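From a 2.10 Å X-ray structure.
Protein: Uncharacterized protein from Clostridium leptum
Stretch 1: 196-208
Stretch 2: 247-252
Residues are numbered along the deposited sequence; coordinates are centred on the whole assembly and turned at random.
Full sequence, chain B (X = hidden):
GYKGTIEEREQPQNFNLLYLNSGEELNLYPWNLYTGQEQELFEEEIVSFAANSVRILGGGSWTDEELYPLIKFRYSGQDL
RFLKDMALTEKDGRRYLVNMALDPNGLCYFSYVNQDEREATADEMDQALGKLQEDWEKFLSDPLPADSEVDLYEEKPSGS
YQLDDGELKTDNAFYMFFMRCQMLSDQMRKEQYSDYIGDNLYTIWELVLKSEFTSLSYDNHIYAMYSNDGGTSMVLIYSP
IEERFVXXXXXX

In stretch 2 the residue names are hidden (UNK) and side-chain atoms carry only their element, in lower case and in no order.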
# COMPACT_ATOMS: atom_id res chain seq x y z
N TYR B 196 -23.02 -14.82 2.96
CA TYR B 196 -22.00 -14.21 2.08
C TYR B 196 -20.57 -14.63 2.39
O TYR B 196 -19.64 -14.12 1.75
CB TYR B 196 -22.08 -12.67 2.17
CG TYR B 196 -23.36 -12.14 1.60
CD1 TYR B 196 -23.63 -12.22 0.22
CD2 TYR B 196 -24.34 -11.64 2.42
CE1 TYR B 196 -24.84 -11.76 -0.30
CE2 TYR B 196 -25.54 -11.18 1.93
CZ TYR B 196 -25.79 -11.26 0.58
OH TYR B 196 -27.00 -10.79 0.16
N ILE B 197 -20.35 -15.55 3.33
CA ILE B 197 -19.00 -16.05 3.59
C ILE B 197 -18.74 -17.53 3.20
O ILE B 197 -17.61 -17.92 2.90
CB ILE B 197 -18.55 -15.79 5.06
CG1 ILE B 197 -17.02 -15.93 5.12
CG2 ILE B 197 -19.27 -16.72 6.07
CD1 ILE B 197 -16.36 -15.33 6.33
N GLY B 198 -19.80 -18.35 3.18
CA GLY B 198 -19.66 -19.84 2.99
C GLY B 198 -18.96 -20.24 1.73
O GLY B 198 -18.09 -21.14 1.73
N ASP B 199 -19.25 -19.52 0.66
CA ASP B 199 -18.61 -19.78 -0.63
C ASP B 199 -17.12 -19.46 -0.64
O ASP B 199 -16.40 -19.94 -1.53
CB ASP B 199 -19.29 -19.00 -1.78
CG ASP B 199 -20.66 -19.56 -2.15
OD1 ASP B 199 -21.04 -20.57 -1.60
OD2 ASP B 199 -21.37 -18.97 -2.99
N ASN B 200 -16.66 -18.63 0.32
CA ASN B 200 -15.24 -18.26 0.39
C ASN B 200 -14.37 -19.08 1.36
O ASN B 200 -13.13 -18.93 1.36
CB ASN B 200 -15.14 -16.75 0.72
CG ASN B 200 -15.56 -15.88 -0.44
OD1 ASN B 200 -15.59 -16.33 -1.59
ND2 ASN B 200 -15.88 -14.60 -0.13
N LEU B 201 -15.00 -19.95 2.15
CA LEU B 201 -14.32 -20.65 3.24
C LEU B 201 -13.23 -21.58 2.74
O LEU B 201 -12.11 -21.58 3.27
CB LEU B 201 -15.30 -21.44 4.13
CG LEU B 201 -16.37 -20.65 4.87
CD1 LEU B 201 -17.31 -21.62 5.60
CD2 LEU B 201 -15.72 -19.68 5.84
N TYR B 202 -13.54 -22.38 1.73
CA TYR B 202 -12.54 -23.27 1.18
C TYR B 202 -11.32 -22.45 0.66
O TYR B 202 -10.18 -22.79 0.92
CB TYR B 202 -13.11 -24.17 0.07
CG TYR B 202 -12.02 -25.03 -0.51
CD1 TYR B 202 -11.66 -26.22 0.10
CD2 TYR B 202 -11.28 -24.60 -1.60
CE1 TYR B 202 -10.60 -26.97 -0.37
CE2 TYR B 202 -10.20 -25.33 -2.07
CZ TYR B 202 -9.87 -26.51 -1.45
OH TYR B 202 -8.83 -27.27 -1.91
N THR B 203 -11.58 -21.38 -0.08
CA THR B 203 -10.48 -20.62 -0.66
C THR B 203 -9.56 -20.05 0.43
O THR B 203 -8.35 -20.09 0.32
CB THR B 203 -11.00 -19.47 -1.53
OG1 THR B 203 -11.75 -20.02 -2.59
CG2 THR B 203 -9.87 -18.62 -2.12
N ILE B 204 -10.16 -19.55 1.49
CA ILE B 204 -9.38 -18.97 2.57
C ILE B 204 -8.49 -20.04 3.21
O ILE B 204 -7.28 -19.85 3.41
CB ILE B 204 -10.33 -18.31 3.62
CG1 ILE B 204 -11.02 -17.09 2.99
CG2 ILE B 204 -9.57 -17.88 4.83
CD1 ILE B 204 -12.23 -16.62 3.79
N TRP B 205 -9.09 -21.19 3.50
CA TRP B 205 -8.36 -22.29 4.08
C TRP B 205 -7.24 -22.76 3.18
O TRP B 205 -6.09 -22.96 3.63
CB TRP B 205 -9.37 -23.40 4.36
CG TRP B 205 -8.87 -24.63 4.95
CD1 TRP B 205 -8.66 -24.88 6.28
CD2 TRP B 205 -8.53 -25.81 4.25
NE1 TRP B 205 -8.24 -26.19 6.44
CE2 TRP B 205 -8.14 -26.77 5.21
CE3 TRP B 205 -8.57 -26.19 2.90
CZ2 TRP B 205 -7.81 -28.08 4.85
CZ3 TRP B 205 -8.16 -27.47 2.54
CH2 TRP B 205 -7.80 -28.40 3.51
N GLU B 206 -7.56 -22.96 1.90
CA GLU B 206 -6.60 -23.47 0.95
C GLU B 206 -5.40 -22.50 0.75
O GLU B 206 -4.26 -22.94 0.60
CB GLU B 206 -7.24 -23.75 -0.41
CG GLU B 206 -6.30 -24.43 -1.40
CD GLU B 206 -6.89 -24.50 -2.79
OE1 GLU B 206 -7.03 -23.40 -3.34
OE2 GLU B 206 -7.25 -25.61 -3.31
N LEU B 207 -5.66 -21.21 0.73
CA LEU B 207 -4.56 -20.27 0.62
C LEU B 207 -3.59 -20.37 1.77
O LEU B 207 -2.35 -20.44 1.56
CB LEU B 207 -5.05 -18.86 0.57
CG LEU B 207 -5.58 -18.48 -0.79
CD1 LEU B 207 -6.37 -17.19 -0.64
CD2 LEU B 207 -4.44 -18.36 -1.79
N VAL B 208 -4.12 -20.46 2.99
CA VAL B 208 -3.23 -20.56 4.13
C VAL B 208 -2.47 -21.90 4.10
O VAL B 208 -1.30 -22.00 4.51
CB VAL B 208 -3.99 -20.37 5.45
CG1 VAL B 208 -3.07 -20.56 6.65
CG2 VAL B 208 -4.57 -19.00 5.50
N UNK B 247 -9.17 -9.29 11.20
CA UNK B 247 -9.71 -9.01 9.89
C UNK B 247 -9.06 -9.78 8.78
O UNK B 247 -8.09 -10.51 9.01
N UNK B 248 -9.59 -9.60 7.58
CA UNK B 248 -9.03 -10.17 6.40
C UNK B 248 -9.48 -9.42 5.16
O UNK B 248 -10.44 -8.68 5.19
c UNK B 248 -12.45 -12.21 3.99
c UNK B 248 -13.19 -12.04 6.25
c UNK B 248 -11.13 -12.05 4.42
c UNK B 248 -11.87 -11.87 6.68
c UNK B 248 -9.41 -11.65 6.22
c UNK B 248 -13.48 -12.20 4.92
c UNK B 248 -10.83 -11.86 5.77
N UNK B 249 -8.75 -9.66 4.07
CA UNK B 249 -9.06 -9.17 2.74
C UNK B 249 -8.83 -10.34 1.83
O UNK B 249 -7.75 -10.95 1.88
c UNK B 249 -8.10 -8.05 2.32
o UNK B 249 -8.24 -7.77 0.92
N UNK B 250 -9.80 -10.64 0.98
CA UNK B 250 -9.68 -11.74 0.01
C UNK B 250 -9.99 -11.24 -1.38
O UNK B 250 -11.04 -10.64 -1.61
c UNK B 250 -9.46 -14.71 -0.79
c UNK B 250 -10.78 -13.99 -0.68
c UNK B 250 -11.91 -14.95 -0.33
c UNK B 250 -10.65 -12.88 0.37
N UNK B 251 -9.06 -11.43 -2.30
CA UNK B 251 -9.25 -11.05 -3.69
C UNK B 251 -9.07 -12.27 -4.60
O UNK B 251 -7.97 -12.80 -4.71
c UNK B 251 -8.24 -9.99 -4.10
c UNK B 251 -8.40 -9.57 -5.55
c UNK B 251 -7.31 -8.57 -5.93
n UNK B 251 -6.81 -6.82 -7.50
c UNK B 251 -7.50 -8.11 -7.35
N UNK B 252 -10.14 -12.68 -5.27
CA UNK B 252 -10.00 -13.75 -6.27
C UNK B 252 -9.22 -13.28 -7.47
O UNK B 252 -9.34 -12.14 -7.87
OXT UNK B 252 -8.47 -14.04 -8.08
c UNK B 252 -12.86 -14.66 -4.80
c UNK B 252 -11.99 -15.17 -5.72
o UNK B 252 -13.88 -17.61 -2.94
c UNK B 252 -11.34 -14.27 -6.72
c UNK B 252 -13.23 -16.83 -3.87
c UNK B 252 -13.46 -15.47 -3.86
c UNK B 252 -11.73 -16.53 -5.69
c UNK B 252 -12.36 -17.37 -4.78
O HOH W 1 -15.83 -19.15 -4.39

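Position 247 has backbone atoms and nothing beyond CA. No side-chain atom is present, so the residue is glycine, Gly247. It belongs to the strand and makes no contact with stretch 1.

Position 248 carries seven side-chain carbons. One carbon leads to a ring of six, and no oxygen sits on the ring. The CA-to-CB bond points toward the helix. The ring lies near the terminal methyl carbons of Ile197 and Ile204. An unsubstituted six-carbon ring on a single carbon is phenylalanine, so this is Phe248. Its CZ is 4.5 Å from Ile197 CD1, and its CE2 is 4.4 Å from Ile204 CD1. Chi1 is in the p well, at 75°.

Position 249 has two side-chain atoms, one carbon and then one oxygen. Its nearest approach to stretch 1 is far beyond contact distance. A single carbon ending in oxygen is serine, Ser249. Its hydroxyl is hydrogen-bonded elsewhere in the structure.

Position 250 has four carbons, forked at the second. The CA-to-CB bond points toward the helix, and the side chain touches Asn200, Thr203, Ile204 and Leu207. Four carbons could be leucine or isoleucine; a fork at the second carbon rather than the first makes it leucine, Leu250. Its CD2 is 3.8 Å from Asn200 CG and 4.0 Å from Ile204 CG1. Its CD1 is 4.0 Å from Leu207 CD1 and 4.2 Å from Thr203 CG2.

Position 251 has four carbons in a row ending in nitrogen. Its CA-to-CB bond points away from the helix, and it touches nothing on stretch 1. This is lysine, Lys251. All four chi angles are t, so the chain is extended. NZ is hydrogen-bonded elsewhere in the structure.

Position 252 has one carbon, a ring of six carbons and one oxygen on the ring. A backbone OXT marks the end of the chain. CA-to-CB points sideways, but the end of the side chain comes nearer to the helix. The ring oxygen reaches Asn200 and Thr203. A six-carbon ring bearing an oxygen is tyrosine, Tyr252. Its OH donates a short hydrogen bond to Asn200 OD1, at 2.5 Å, and OD1 lies near the plane of the ring, at its edge. Thr203 OG1 is 3.2 Å from Tyr252 OH. A water donates to Tyr252 OH at 2.9 Å and to the backbone Asp199 O at 3.0 Å, so it bridges the two residues.

The strand crosses the helix at 97°, with a closest axis approach of 10.3 Å. Alternation along the strand turns Phe248 and Leu250 toward the helix. They form an apolar patch with Ile197, Ile204 and Leu207. Leu250 has the largest covered area in the contact and meets four residues of stretch 1. At the chain terminus the contact becomes polar. There the Tyr252 hydroxyl gives its proton to Asn200 OD1 and accepts from the water, which ties the last residue to Asn200 and, through the water, to Asp199.

Stretch 2, residues 247-252: GFSLKY
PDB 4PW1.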